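Local atomic coordinates of SAM-dependent methyltransferase (PDB entry 1WZN), a protein that probably transfers a methyl group from S-adenosyl-L-methionine to an acceptor substrate, and binds the product S-adenosyl-L-homocysteine. Residues 116-121 and 203-208; 109-114 and 141-146. All coordinates share one frame; numbering follows the deposited sequence.

How the contacts relate
Contact 2 lies near the centre of the molecule, where strands 106-111 and 139-146 run side by side in the mixed seven-stranded sheet of the methyltransferase fold. Contact 1, its centre about 14 Å away from that of contact 2, ties the loop that follows strand 106-111 to strand 198-208, at the border of the separate four-stranded antiparallel sheet. Along the chain the segments alternate: 109-114, 116-121, 141-146, 203-208. The two contacts meet where Ile116 packs on Met111, Thr143 and Phe145, and Met117 on Pro146. One continuous run, 109-121, thus leaves the core sheet and leans on the edge of the antiparallel one, and Phe112, Phe113 and Phe119 along it belong to the S-adenosyl-L-homocysteine pocket.

Contact 1. Residues 116-121 and 203-208; sequences IMYFDE and VDDELN. With MG (magnesium ion), chain E.
The end of strand 198-208, the outermost strand of the antiparallel sheet within this chain, docks against the 3-10 turn and helix N-cap leading from the Rossmann-like core into helix 121-134. Hydrogen bonds to one carbonyl anchor the join. Met117 O is gripped twice: Asn208 N donates in the carbonyl plane at 2.7 Å, Asn208 ND2 from above that plane at 3.0 Å. The amide's other end, Asn208 OD1, is held by Lys182. One water donates to both Tyr118 O and Glu206 O, bridging the backbones beside this grip.

Apolar contact centres on the Tyr118 ring. Leu207 CD2 sits over the middle of one face, a CH-pi contact 3.7 Å from the centroid.

At the ring's edge the partners are polar. Asp205 OD2 lies 3.0 Å from Tyr118 OH, a hydroxyl that is hydrogen-bonded to Tyr5 OH, and Asp205 OD1 takes the N-H of Tyr2. An alanine at Tyr118 would remove the ring and hydroxyl, and would probably cost the CH-pi contact of Leu207 CD2 and loosen the hold on Tyr5.

Asp120, chi1 56°, turns its carboxylate away from the strand; OD1 caps Asp123 N and accepts from a magnesium-bound water, while Asp120 OD2 binds the magnesium itself at 2.4 Å.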
loop_
_atom_site.group_PDB
_atom_site.type_symbol
_atom_site.label_atom_id
_atom_site.label_comp_id
_atom_site.label_asym_id
_atom_site.label_seq_id
_atom_site.Cartn_x
_atom_site.Cartn_y
_atom_site.Cartn_z
ATOM N N ILE A 116 0.355 -30.016 -6.122
ATOM C CA ILE A 116 -0.463 -30.575 -5.045
ATOM C C ILE A 116 -1.605 -29.631 -4.700
ATOM O O ILE A 116 -2.605 -30.053 -4.119
ATOM C CB ILE A 116 0.326 -30.858 -3.735
ATOM C CG1 ILE A 116 0.983 -29.581 -3.218
ATOM C CG2 ILE A 116 1.332 -31.974 -3.961
ATOM C CD1 ILE A 116 1.600 -29.747 -1.840
ATOM N N MET A 117 -1.466 -28.359 -5.071
ATOM C CA MET A 117 -2.499 -27.369 -4.774
ATOM C C MET A 117 -3.817 -27.616 -5.501
ATOM O O MET A 117 -4.850 -27.066 -5.120
ATOM C CB MET A 117 -1.987 -25.958 -5.083
ATOM C CG MET A 117 -0.889 -25.494 -4.136
ATOM S SD MET A 117 -0.311 -23.813 -4.456
ATOM C CE MET A 117 -1.690 -22.847 -3.824
ATOM N N TYR A 118 -3.795 -28.440 -6.545
ATOM C CA TYR A 118 -5.022 -28.740 -7.274
ATOM C C TYR A 118 -5.892 -29.731 -6.511
ATOM O O TYR A 118 -7.055 -29.928 -6.854
ATOM C CB TYR A 118 -4.704 -29.316 -8.664
ATOM C CG TYR A 118 -4.452 -28.262 -9.712
ATOM C CD1 TYR A 118 -5.513 -27.632 -10.364
ATOM C CD2 TYR A 118 -3.159 -27.838 -9.999
ATOM C CE1 TYR A 118 -5.285 -26.596 -11.272
ATOM C CE2 TYR A 118 -2.922 -26.802 -10.898
ATOM C CZ TYR A 118 -3.989 -26.185 -11.527
ATOM O OH TYR A 118 -3.754 -25.139 -12.391
ATOM N N PHE A 119 -5.339 -30.329 -5.459
ATOM C CA PHE A 119 -6.065 -31.343 -4.695
ATOM C C PHE A 119 -6.450 -30.942 -3.280
ATOM O O PHE A 119 -5.629 -30.380 -2.553
ATOM C CB PHE A 119 -5.210 -32.611 -4.638
ATOM C CG PHE A 119 -4.736 -33.067 -5.982
ATOM C CD1 PHE A 119 -5.611 -33.676 -6.867
ATOM C CD2 PHE A 119 -3.422 -32.839 -6.386
ATOM C CE1 PHE A 119 -5.187 -34.053 -8.144
ATOM C CE2 PHE A 119 -2.989 -33.210 -7.660
ATOM C CZ PHE A 119 -3.873 -33.817 -8.538
ATOM N N ASP A 120 -7.694 -31.230 -2.887
ATOM C CA ASP A 120 -8.124 -30.910 -1.527
ATOM C C ASP A 120 -7.563 -31.979 -0.594
ATOM O O ASP A 120 -6.891 -32.905 -1.053
ATOM C CB ASP A 120 -9.663 -30.819 -1.398
ATOM C CG ASP A 120 -10.397 -32.083 -1.846
ATOM O OD1 ASP A 120 -9.840 -33.203 -1.786
ATOM O OD2 ASP A 120 -11.575 -31.945 -2.242
ATOM N N GLU A 121 -7.831 -31.860 0.702
ATOM C CA GLU A 121 -7.285 -32.810 1.668
ATOM C C GLU A 121 -7.535 -34.281 1.343
ATOM O O GLU A 121 -6.605 -35.089 1.368
ATOM C CB GLU A 121 -7.813 -32.511 3.076
ATOM C CG GLU A 121 -7.062 -33.262 4.162
ATOM C CD GLU A 121 -7.590 -32.980 5.558
ATOM O OE1 GLU A 121 -8.742 -33.363 5.853
ATOM O OE2 GLU A 121 -6.852 -32.374 6.359
ATOM N N VAL A 203 -7.803 -17.946 -17.432
ATOM C CA VAL A 203 -7.506 -19.108 -16.606
ATOM C C VAL A 203 -8.229 -18.810 -15.303
ATOM O O VAL A 203 -8.183 -17.684 -14.814
ATOM C CB VAL A 203 -5.994 -19.244 -16.308
ATOM C CG1 VAL A 203 -5.762 -20.409 -15.350
ATOM C CG2 VAL A 203 -5.215 -19.457 -17.595
ATOM N N ASP A 204 -8.915 -19.804 -14.756
ATOM C CA ASP A 204 -9.637 -19.630 -13.507
ATOM C C ASP A 204 -9.712 -20.988 -12.818
ATOM O O ASP A 204 -10.630 -21.769 -13.058
ATOM C CB ASP A 204 -11.038 -19.078 -13.788
ATOM C CG ASP A 204 -11.830 -18.821 -12.521
ATOM O OD1 ASP A 204 -11.221 -18.461 -11.495
ATOM O OD2 ASP A 204 -13.068 -18.965 -12.560
ATOM N N ASP A 205 -8.727 -21.264 -11.971
ATOM C CA ASP A 205 -8.662 -22.538 -11.266
ATOM C C ASP A 205 -8.798 -22.391 -9.765
ATOM O O ASP A 205 -8.296 -21.436 -9.180
ATOM C CB ASP A 205 -7.334 -23.240 -11.540
ATOM C CG ASP A 205 -7.115 -23.533 -13.006
ATOM O OD1 ASP A 205 -8.084 -23.922 -13.687
ATOM O OD2 ASP A 205 -5.963 -23.386 -13.462
ATOM N N GLU A 206 -9.464 -23.358 -9.148
ATOM C CA GLU A 206 -9.626 -23.358 -7.704
ATOM C C GLU A 206 -8.442 -24.127 -7.130
ATOM O O GLU A 206 -8.224 -25.289 -7.478
ATOM C CB GLU A 206 -10.925 -24.055 -7.303
ATOM C CG GLU A 206 -11.131 -24.088 -5.795
ATOM C CD GLU A 206 -12.387 -24.832 -5.387
ATOM O OE1 GLU A 206 -12.422 -26.071 -5.537
ATOM O OE2 GLU A 206 -13.339 -24.174 -4.916
ATOM N N LEU A 207 -7.673 -23.481 -6.264
ATOM C CA LEU A 207 -6.512 -24.127 -5.668
ATOM C C LEU A 207 -6.665 -24.245 -4.162
ATOM O O LEU A 207 -7.471 -23.542 -3.553
ATOM C CB LEU A 207 -5.242 -23.342 -6.009
ATOM C CG LEU A 207 -4.965 -23.224 -7.512
ATOM C CD1 LEU A 207 -3.731 -22.368 -7.737
ATOM C CD2 LEU A 207 -4.775 -24.614 -8.115
ATOM N N ASN A 208 -5.874 -25.132 -3.572
ATOM C CA ASN A 208 -5.914 -25.386 -2.138
ATOM C C ASN A 208 -4.639 -24.896 -1.468
ATOM O O ASN A 208 -3.538 -25.111 -1.978
ATOM C CB ASN A 208 -6.096 -26.884 -1.911
ATOM C CG ASN A 208 -7.406 -27.393 -2.473
ATOM O OD1 ASN A 208 -8.442 -27.327 -1.813
ATOM N ND2 ASN A 208 -7.372 -27.881 -3.708
HETATM MG MG MG E . -13.362 -33.494 -2.038
HETATM O O HOH W 1 -8.943 -28.044 -7.551
HETATM O O HOH W 2 -11.899 -34.801 -2.400
HETATM O O HOH W 3 -13.389 -33.600 0.058
#

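Contact 2. Residues 109-114 and 141-146; sequences VTMFFS and FITDFP. With SAH (S-adenosyl-L-homocysteine), chain F.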
loop_
_atom_site.group_PDB
_atom_site.type_symbol
_atom_site.label_atom_id
_atom_site.label_comp_id
_atom_site.label_asym_id
_atom_site.label_seq_id
_atom_site.Cartn_x
_atom_site.Cartn_y
_atom_site.Cartn_z
ATOM N N VAL A 109 9.169 -40.937 -7.444
ATOM C CA VAL A 109 7.964 -40.376 -8.032
ATOM C C VAL A 109 8.075 -38.884 -7.766
ATOM O O VAL A 109 8.408 -38.479 -6.651
ATOM C CB VAL A 109 6.690 -40.908 -7.346
ATOM C CG1 VAL A 109 5.458 -40.218 -7.931
ATOM C CG2 VAL A 109 6.583 -42.427 -7.538
ATOM N N THR A 110 7.818 -38.076 -8.786
ATOM C CA THR A 110 7.901 -36.630 -8.639
ATOM C C THR A 110 6.621 -35.937 -9.090
ATOM O O THR A 110 5.845 -36.469 -9.882
ATOM C CB THR A 110 9.068 -36.038 -9.479
ATOM O OG1 THR A 110 8.890 -36.391 -10.859
ATOM C CG2 THR A 110 10.413 -36.572 -9.001
ATOM N N MET A 111 6.400 -34.746 -8.550
ATOM C CA MET A 111 5.265 -33.918 -8.928
ATOM C C MET A 111 5.830 -32.526 -8.788
ATOM O O MET A 111 5.973 -32.016 -7.676
ATOM C CB MET A 111 4.072 -34.103 -7.997
ATOM C CG MET A 111 2.915 -33.191 -8.383
ATOM S SD MET A 111 1.362 -33.619 -7.587
ATOM C CE MET A 111 0.787 -34.874 -8.706
ATOM N N PHE A 112 6.154 -31.920 -9.924
ATOM C CA PHE A 112 6.783 -30.609 -9.949
ATOM C C PHE A 112 5.897 -29.403 -10.203
ATOM O O PHE A 112 4.906 -29.466 -10.935
ATOM C CB PHE A 112 7.900 -30.593 -11.004
ATOM C CG PHE A 112 9.052 -31.513 -10.699
ATOM C CD1 PHE A 112 9.940 -31.223 -9.665
ATOM C CD2 PHE A 112 9.257 -32.660 -11.457
ATOM C CE1 PHE A 112 11.020 -32.066 -9.391
ATOM C CE2 PHE A 112 10.332 -33.508 -11.193
ATOM C CZ PHE A 112 11.215 -33.213 -10.161
ATOM N N PHE A 113 6.293 -28.301 -9.577
ATOM C CA PHE A 113 5.651 -27.004 -9.734
ATOM C C PHE A 113 4.271 -26.762 -9.131
ATOM O O PHE A 113 3.307 -26.450 -9.839
ATOM C CB PHE A 113 5.659 -26.617 -11.222
ATOM C CG PHE A 113 5.518 -25.131 -11.471
ATOM C CD1 PHE A 113 6.189 -24.208 -10.672
ATOM C CD2 PHE A 113 4.722 -24.658 -12.510
ATOM C CE1 PHE A 113 6.066 -22.833 -10.903
ATOM C CE2 PHE A 113 4.593 -23.284 -12.749
ATOM C CZ PHE A 113 5.267 -22.374 -11.941
ATOM N N SER A 114 4.190 -26.919 -7.812
ATOM C CA SER A 114 2.974 -26.632 -7.052
ATOM C C SER A 114 1.700 -27.381 -7.372
ATOM O O SER A 114 0.624 -26.959 -6.946
ATOM C CB SER A 114 2.675 -25.136 -7.160
ATOM O OG SER A 114 3.871 -24.388 -7.049
ATOM N N PHE A 141 9.497 -39.878 -2.895
ATOM C CA PHE A 141 8.478 -39.038 -3.526
ATOM C C PHE A 141 8.970 -37.614 -3.268
ATOM O O PHE A 141 9.351 -37.284 -2.139
ATOM C CB PHE A 141 7.103 -39.247 -2.873
ATOM C CG PHE A 141 6.084 -38.200 -3.255
ATOM C CD1 PHE A 141 5.762 -37.971 -4.591
ATOM C CD2 PHE A 141 5.451 -37.441 -2.275
ATOM C CE1 PHE A 141 4.821 -36.998 -4.946
ATOM C CE2 PHE A 141 4.509 -36.465 -2.619
ATOM C CZ PHE A 141 4.195 -36.244 -3.951
ATOM N N ILE A 142 8.991 -36.788 -4.312
ATOM C CA ILE A 142 9.458 -35.403 -4.201
ATOM C C ILE A 142 8.453 -34.462 -4.858
ATOM O O ILE A 142 8.059 -34.669 -6.005
ATOM C CB ILE A 142 10.823 -35.208 -4.920
ATOM C CG1 ILE A 142 11.879 -36.147 -4.335
ATOM C CG2 ILE A 142 11.295 -33.763 -4.784
ATOM C CD1 ILE A 142 13.151 -36.223 -5.174
ATOM N N THR A 143 8.032 -33.428 -4.136
ATOM C CA THR A 143 7.092 -32.471 -4.707
ATOM C C THR A 143 7.346 -31.098 -4.096
ATOM O O THR A 143 7.664 -30.996 -2.914
ATOM C CB THR A 143 5.619 -32.904 -4.460
ATOM O OG1 THR A 143 4.752 -32.133 -5.299
ATOM C CG2 THR A 143 5.221 -32.701 -2.997
ATOM N N ASP A 144 7.215 -30.049 -4.904
ATOM C CA ASP A 144 7.446 -28.690 -4.424
ATOM C C ASP A 144 6.194 -27.830 -4.477
ATOM O O ASP A 144 5.340 -28.005 -5.340
ATOM C CB ASP A 144 8.550 -28.006 -5.247
ATOM C CG ASP A 144 8.163 -27.822 -6.706
ATOM O OD1 ASP A 144 7.931 -28.838 -7.388
ATOM O OD2 ASP A 144 8.086 -26.663 -7.177
ATOM N N PHE A 145 6.091 -26.891 -3.546
ATOM C CA PHE A 145 4.951 -25.989 -3.516
ATOM C C PHE A 145 5.396 -24.685 -2.870
ATOM O O PHE A 145 6.366 -24.656 -2.112
ATOM C CB PHE A 145 3.763 -26.630 -2.783
ATOM C CG PHE A 145 4.061 -27.045 -1.379
ATOM C CD1 PHE A 145 3.581 -26.303 -0.306
ATOM C CD2 PHE A 145 4.816 -28.181 -1.125
ATOM C CE1 PHE A 145 3.850 -26.690 1.004
ATOM C CE2 PHE A 145 5.092 -28.576 0.176
ATOM C CZ PHE A 145 4.607 -27.828 1.245
ATOM N N PRO A 146 4.707 -23.579 -3.187
ATOM C CA PRO A 146 5.067 -22.273 -2.637
ATOM C C PRO A 146 4.428 -21.886 -1.314
ATOM O O PRO A 146 3.483 -22.519 -0.847
ATOM C CB PRO A 146 4.667 -21.324 -3.757
ATOM C CG PRO A 146 3.392 -21.935 -4.229
ATOM C CD PRO A 146 3.698 -23.435 -4.253
HETATM N N SAH F . 5.081 -30.636 -13.846
HETATM C CA SAH F . 4.976 -29.604 -14.964
HETATM C CB SAH F . 3.644 -28.925 -15.126
HETATM C CG SAH F . 3.048 -28.077 -14.013
HETATM S SD SAH F . 1.388 -27.533 -14.621
HETATM C C SAH F . 6.143 -28.550 -14.701
HETATM O O SAH F . 6.900 -28.692 -13.722
HETATM O OXT SAH F . 6.235 -27.589 -15.563
HETATM C "C5'" SAH F . 0.252 -28.519 -13.725
HETATM C "C4'" SAH F . -0.110 -29.864 -14.526
HETATM O "O4'" SAH F . -1.058 -30.499 -13.661
HETATM C "C3'" SAH F . -0.853 -29.680 -15.829
HETATM O "O3'" SAH F . -0.099 -30.220 -16.916
HETATM C "C2'" SAH F . -2.235 -30.405 -15.559
HETATM O "O2'" SAH F . -2.780 -30.993 -16.733
HETATM C "C1'" SAH F . -1.864 -31.403 -14.476
HETATM N N9 SAH F . -2.851 -31.899 -13.712
HETATM C C8 SAH F . -3.788 -31.307 -12.876
HETATM N N7 SAH F . -4.598 -32.123 -12.285
HETATM C C5 SAH F . -4.197 -33.408 -12.747
HETATM C C6 SAH F . -4.705 -34.718 -12.453
HETATM N N6 SAH F . -5.730 -34.951 -11.622
HETATM N N1 SAH F . -4.051 -35.749 -13.096
HETATM C C2 SAH F . -3.005 -35.553 -13.949
HETATM N N3 SAH F . -2.490 -34.310 -14.254
HETATM C C4 SAH F . -3.133 -33.290 -13.621
HETATM O O HOH W 4 6.519 -24.667 -6.365
#
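Where strand 106-111 ends, a side chain takes over the pairing: Asp144 reaches across with OD1 and accepts the N-H of Phe113 at 2.8 Å through its syn lone pair. Its chi1 of 64° sets the carboxylate between backbone N and carbonyl carbon, while Asp144 O receives Ser114 N, a bond that enters from above the carbonyl plane. Phe113 and Ser114 both have positive phi, so the chain twists out of strand geometry here. Asp144 OD2 is paired with Arg242 and accepts a hydrogen bond from a water that also bonds Ser114 OG; these partners would help to keep the carboxylate ionised.

Before this turn the strands run parallel, 8° apart. Ile142 N donates to Val109 O at 2.9 Å and Met111 N to Ile142 O, both nearly along the C=O axis. Thr143, OG1 anti to the backbone N, then spends its hydroxyl on a lone pair of Met111 O, at 2.7 Å. On the face that carries Val109, Met111, Phe141 and Thr143, Val109 CG1 packs against Phe141 CD1; on the face of Thr110 and Ile142, Thr110 OG1 bonds Asp47.

Just ahead of Phe113, Phe112 O accepts a hydrogen bond from the amino N of the bound product, S-adenosyl-L-homocysteine, at 3.1 Å, and Phe113 CB touches its carboxylate O. The contact joins the fourth and fifth strands of a sheet ordered 3-2-1-4-5-7-6, with 242-248 antiparallel, the hallmark of the class I methyltransferase fold.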